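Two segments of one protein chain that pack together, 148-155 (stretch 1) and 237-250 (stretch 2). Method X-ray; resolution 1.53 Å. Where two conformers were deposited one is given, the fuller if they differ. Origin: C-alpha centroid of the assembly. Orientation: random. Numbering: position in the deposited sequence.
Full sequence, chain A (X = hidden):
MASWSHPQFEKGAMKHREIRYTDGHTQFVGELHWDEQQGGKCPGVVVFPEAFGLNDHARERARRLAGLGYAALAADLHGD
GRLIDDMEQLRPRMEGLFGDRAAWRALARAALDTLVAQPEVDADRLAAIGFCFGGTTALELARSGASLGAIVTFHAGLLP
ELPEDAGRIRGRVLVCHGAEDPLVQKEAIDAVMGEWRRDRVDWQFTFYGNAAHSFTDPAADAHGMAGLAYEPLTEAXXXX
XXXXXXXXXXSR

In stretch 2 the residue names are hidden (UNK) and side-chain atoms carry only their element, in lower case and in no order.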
# COMPACT_ATOMS: atom_id res chain seq x y z
N LEU A 148 -1.23 -5.91 -11.68
CA LEU A 148 -2.14 -5.42 -10.63
C LEU A 148 -3.29 -4.70 -11.30
O LEU A 148 -3.07 -3.85 -12.17
CB LEU A 148 -1.47 -4.43 -9.68
CG LEU A 148 -0.35 -4.88 -8.77
CD1 LEU A 148 0.35 -3.66 -8.20
CD2 LEU A 148 -0.93 -5.74 -7.66
N GLY A 149 -4.52 -5.00 -10.86
CA GLY A 149 -5.67 -4.31 -11.42
C GLY A 149 -5.95 -2.97 -10.78
O GLY A 149 -6.59 -2.12 -11.41
N ALA A 150 -5.48 -2.75 -9.55
CA ALA A 150 -5.82 -1.52 -8.83
C ALA A 150 -4.74 -1.24 -7.80
O ALA A 150 -4.16 -2.18 -7.22
CB ALA A 150 -7.17 -1.62 -8.12
N ILE A 151 -4.45 0.04 -7.60
CA ILE A 151 -3.50 0.49 -6.61
C ILE A 151 -4.14 1.66 -5.89
O ILE A 151 -4.63 2.59 -6.55
CB ILE A 151 -2.17 0.95 -7.24
CG1 ILE A 151 -1.54 -0.17 -8.07
CG2 ILE A 151 -1.21 1.39 -6.17
CD1 ILE A 151 -1.88 -0.03 -9.53
N VAL A 152 -4.15 1.64 -4.56
CA VAL A 152 -4.73 2.73 -3.77
C VAL A 152 -3.73 3.12 -2.71
O VAL A 152 -3.22 2.26 -1.98
CB VAL A 152 -6.07 2.33 -3.11
CG1 VAL A 152 -6.67 3.58 -2.42
CG2 VAL A 152 -7.03 1.78 -4.16
N THR A 153 -3.44 4.42 -2.62
CA THR A 153 -2.53 4.91 -1.59
C THR A 153 -3.26 5.79 -0.59
O THR A 153 -4.22 6.49 -0.93
CB THR A 153 -1.35 5.69 -2.19
OG1 THR A 153 -1.80 6.95 -2.75
CG2 THR A 153 -0.71 4.89 -3.29
N PHE A 154 -2.81 5.74 0.66
CA PHE A 154 -3.39 6.56 1.72
C PHE A 154 -2.28 7.38 2.34
O PHE A 154 -1.30 6.81 2.85
CB PHE A 154 -4.07 5.70 2.79
CG PHE A 154 -5.19 4.83 2.27
CD1 PHE A 154 -4.94 3.53 1.83
CD2 PHE A 154 -6.49 5.30 2.28
CE1 PHE A 154 -5.96 2.72 1.37
CE2 PHE A 154 -7.54 4.50 1.81
CZ PHE A 154 -7.26 3.20 1.36
N HIS A 155 -2.43 8.70 2.31
CA HIS A 155 -1.44 9.66 2.85
C HIS A 155 -0.01 9.23 2.55
O HIS A 155 0.84 9.15 3.45
CB HIS A 155 -1.66 9.93 4.35
CG HIS A 155 -1.89 8.71 5.20
ND1 HIS A 155 -0.86 7.96 5.74
CD2 HIS A 155 -3.03 8.14 5.65
CE1 HIS A 155 -1.36 6.96 6.45
NE2 HIS A 155 -2.68 7.04 6.40
N UNK A 237 -14.16 7.93 4.35
CA UNK A 237 -14.39 8.29 2.95
C UNK A 237 -13.38 7.61 2.02
O UNK A 237 -13.75 7.11 0.95
n UNK A 237 -15.04 14.77 4.03
c UNK A 237 -14.31 9.80 2.77
c UNK A 237 -15.46 10.57 3.39
n UNK A 237 -16.23 12.80 3.90
c UNK A 237 -16.18 14.11 4.13
n UNK A 237 -17.29 14.77 4.45
c UNK A 237 -15.08 12.02 3.52
N UNK A 238 -12.10 7.65 2.38
CA UNK A 238 -11.08 7.05 1.53
C UNK A 238 -11.21 5.53 1.49
O UNK A 238 -10.99 4.93 0.44
c UNK A 238 -9.68 7.46 2.01
o UNK A 238 -9.43 7.06 3.35
N UNK A 239 -11.60 4.89 2.60
CA UNK A 239 -11.84 3.45 2.55
C UNK A 239 -13.00 3.13 1.61
O UNK A 239 -12.95 2.16 0.84
c UNK A 239 -10.33 -1.75 4.40
c UNK A 239 -8.58 -0.12 4.06
n UNK A 239 -12.62 -0.70 4.43
c UNK A 239 -13.10 0.59 4.32
c UNK A 239 -10.86 0.65 4.12
c UNK A 239 -12.14 2.93 3.95
c UNK A 239 -9.50 0.93 3.99
c UNK A 239 -12.05 1.45 4.12
c UNK A 239 -9.01 -1.44 4.27
c UNK A 239 -11.26 -0.69 4.33
N UNK A 240 -14.06 3.94 1.66
CA UNK A 240 -15.17 3.74 0.74
C UNK A 240 -14.73 3.93 -0.70
O UNK A 240 -15.14 3.18 -1.59
c UNK A 240 -17.43 4.69 0.04
c UNK A 240 -16.30 4.72 1.08
o UNK A 240 -16.85 4.35 2.35
N UNK A 241 -13.90 4.96 -0.96
CA UNK A 241 -13.43 5.16 -2.33
C UNK A 241 -12.63 3.96 -2.81
O UNK A 241 -12.78 3.53 -3.95
c UNK A 241 -12.61 6.45 -2.42
N UNK A 242 -11.78 3.39 -1.94
CA UNK A 242 -11.06 2.17 -2.26
C UNK A 242 -12.01 1.03 -2.57
O UNK A 242 -11.85 0.32 -3.57
c UNK A 242 -10.17 1.78 -1.08
s UNK A 242 -8.89 -0.25 0.28
c UNK A 242 -9.37 0.50 -1.29
c UNK A 242 -10.49 -0.91 0.77
N UNK A 243 -13.02 0.83 -1.72
CA UNK A 243 -13.99 -0.24 -1.95
C UNK A 243 -14.73 -0.05 -3.27
O UNK A 243 -14.96 -1.02 -3.99
c UNK A 243 -14.43 -0.84 0.51
n UNK A 243 -18.00 -1.64 2.88
n UNK A 243 -18.50 -3.20 1.27
c UNK A 243 -14.99 -0.32 -0.80
n UNK A 243 -16.55 -1.98 1.10
c UNK A 243 -15.57 -0.98 1.53
c UNK A 243 -17.69 -2.27 1.75
N UNK A 244 -15.10 1.19 -3.60
CA UNK A 244 -15.80 1.43 -4.87
C UNK A 244 -14.91 1.08 -6.06
O UNK A 244 -15.40 0.55 -7.07
c UNK A 244 -16.25 2.89 -5.00
o UNK A 244 -18.10 2.45 -3.51
c UNK A 244 -17.35 3.28 -4.01
n UNK A 244 -17.46 4.59 -3.74
N UNK A 245 -13.62 1.41 -5.98
CA UNK A 245 -12.69 1.08 -7.06
C UNK A 245 -12.51 -0.43 -7.18
O UNK A 245 -12.57 -0.99 -8.28
c UNK A 245 -11.33 1.75 -6.83
c UNK A 245 -10.30 1.51 -7.94
c UNK A 245 -8.99 2.19 -7.58
c UNK A 245 -10.81 2.02 -9.29
N UNK A 246 -12.32 -1.10 -6.04
CA UNK A 246 -12.18 -2.55 -6.06
C UNK A 246 -13.42 -3.21 -6.65
O UNK A 246 -13.31 -4.15 -7.46
c UNK A 246 -10.52 -2.80 -4.14
c UNK A 246 -11.92 -3.07 -4.65
c UNK A 246 -7.94 -2.33 -3.14
c UNK A 246 -9.57 -2.15 -4.92
c UNK A 246 -8.88 -2.95 -2.36
c UNK A 246 -10.17 -3.17 -2.86
c UNK A 246 -8.28 -1.91 -4.44
N UNK A 247 -14.62 -2.74 -6.27
CA UNK A 247 -15.84 -3.33 -6.81
C UNK A 247 -15.90 -3.18 -8.32
O UNK A 247 -16.33 -4.09 -9.05
c UNK A 247 -17.08 -2.67 -6.19
o UNK A 247 -18.24 -2.51 -4.15
o UNK A 247 -16.70 -4.07 -4.31
c UNK A 247 -17.35 -3.12 -4.78
N UNK A 248 -15.47 -2.02 -8.81
CA UNK A 248 -15.46 -1.77 -10.25
C UNK A 248 -14.55 -2.77 -10.96
O UNK A 248 -14.92 -3.35 -11.99
o UNK A 248 -14.80 2.50 -11.59
c UNK A 248 -15.01 -0.33 -10.48
c UNK A 248 -14.97 0.14 -11.89
c UNK A 248 -14.23 1.46 -11.99
o UNK A 248 -13.07 1.45 -12.45
N UNK A 249 -13.37 -3.00 -10.40
CA UNK A 249 -12.36 -3.83 -11.04
C UNK A 249 -12.66 -5.31 -10.84
O UNK A 249 -12.48 -6.11 -11.77
c UNK A 249 -10.67 -2.00 -10.77
c UNK A 249 -9.90 -4.37 -11.10
c UNK A 249 -10.97 -3.45 -10.49
N UNK A 250 -13.13 -5.70 -9.65
CA UNK A 250 -13.17 -7.11 -9.23
C UNK A 250 -14.53 -7.78 -9.33
O UNK A 250 -14.58 -9.01 -9.42
c UNK A 250 -11.30 -6.90 -7.55
c UNK A 250 -10.38 -6.97 -8.59
c UNK A 250 -9.06 -6.65 -8.37
c UNK A 250 -9.56 -6.18 -6.07
c UNK A 250 -8.66 -6.24 -7.12
c UNK A 250 -12.72 -7.26 -7.78
c UNK A 250 -10.89 -6.50 -6.30

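Position 237 carries three carbons, a nitrogen, and then a carbon bearing two more nitrogens, a guanidinium on an extended chain that is out of reach of stretch 1, its CB coming no nearer than 8.7 Å to Phe154 CE2; it is Arg237. Position 238 has one carbon and one oxygen, the oxygen 3.5 Å from Phe154 CE2. A single carbon ending in oxygen is serine, so Ser238 OG lies at the edge of the Phe154 ring, near its plane, and its hydrogen bond is made elsewhere in the structure.

At 239 one carbon leads to fused five- and six-membered rings holding eight carbons and one nitrogen. The CA-to-CB bond points away from the strand, yet the ring end returns, bringing a carbon of the six-membered ring within 4.1 Å of Phe154 CZ. An indole means tryptophan, and the touching atom is Trp239 CE3.

Position 240 shows a first carbon carrying one oxygen and one carbon, and touches nothing on stretch 1: Thr240. Position 241 has a single carbon, pointing sideways, its CB 6.6 Å from Val152 CG1, the nearest atom of stretch 1: Ala241.

The side chain at 242 is an unbranched run of two carbons, a sulfur and a carbon. Its second carbon is 3.9 Å from Val152 CG2, and its sulfur is 4.0 Å from Phe154 CZ. The sulfur sits 5.3 Å from the Phe154 ring centroid and 85° off the normal, so it meets the Phe154 edge. Only methionine supplies such a chain: Met242, touching through CG and SD.

Position 243 again has three carbons, a nitrogen and a carbon with two nitrogens, out of reach of the strand: Arg243. Position 244 has two carbons, the second carrying three-coordinate planar geometry with one oxygen and one nitrogen, also remote: Asn244.

Position 245 has four carbons forked at the second. One branch end lies 4.0 Å from Val152 CG2 and 4.3 Å from Ala150 CB. The fork identifies leucine, and that end is Leu245 CD2. At 246 one carbon precedes a ring of six carbons with no oxygen attached. One ring carbon is 3.9 Å from both Ala150 CB and Val152 CG2; the alanine methyl meets the ring edge. The residue is phenylalanine, the carbon Phe246 CE1.

Position 247, two carbons with two oxygens on the second, is Asp247, and 248, three carbons with two oxygens on the third, is Glu248; neither contacts stretch 1. Position 249 has a first carbon carrying two more, one 4.0 Å from Gly149 O, the other 4.4 Å from Ala150 CB: Val249, with CG1 and CG2 respectively. An ideal CB on Gly149 would fall 3.1 Å from Val249 CG1, a tight approach. At 250 a carbon leads to a six-carbon ring whose far tip is 5.0 Å from Ala150 CB, beyond contact range: Phe250, the tip being CZ.

The contact is a helix laid antiparallel on a strand, with axes 177° apart in direction and 9.3 Å apart at closest approach. Strand alternation turns Ala150, Val152 and Phe154 toward the helix, opposite Phe246, Met242 and Ser238 in the CA register. No hydrogen bond crosses; the 422 Å² buried rests chiefly on apolar packing.

Stretch 2 237-250: RSWTAMRNLFDEVF
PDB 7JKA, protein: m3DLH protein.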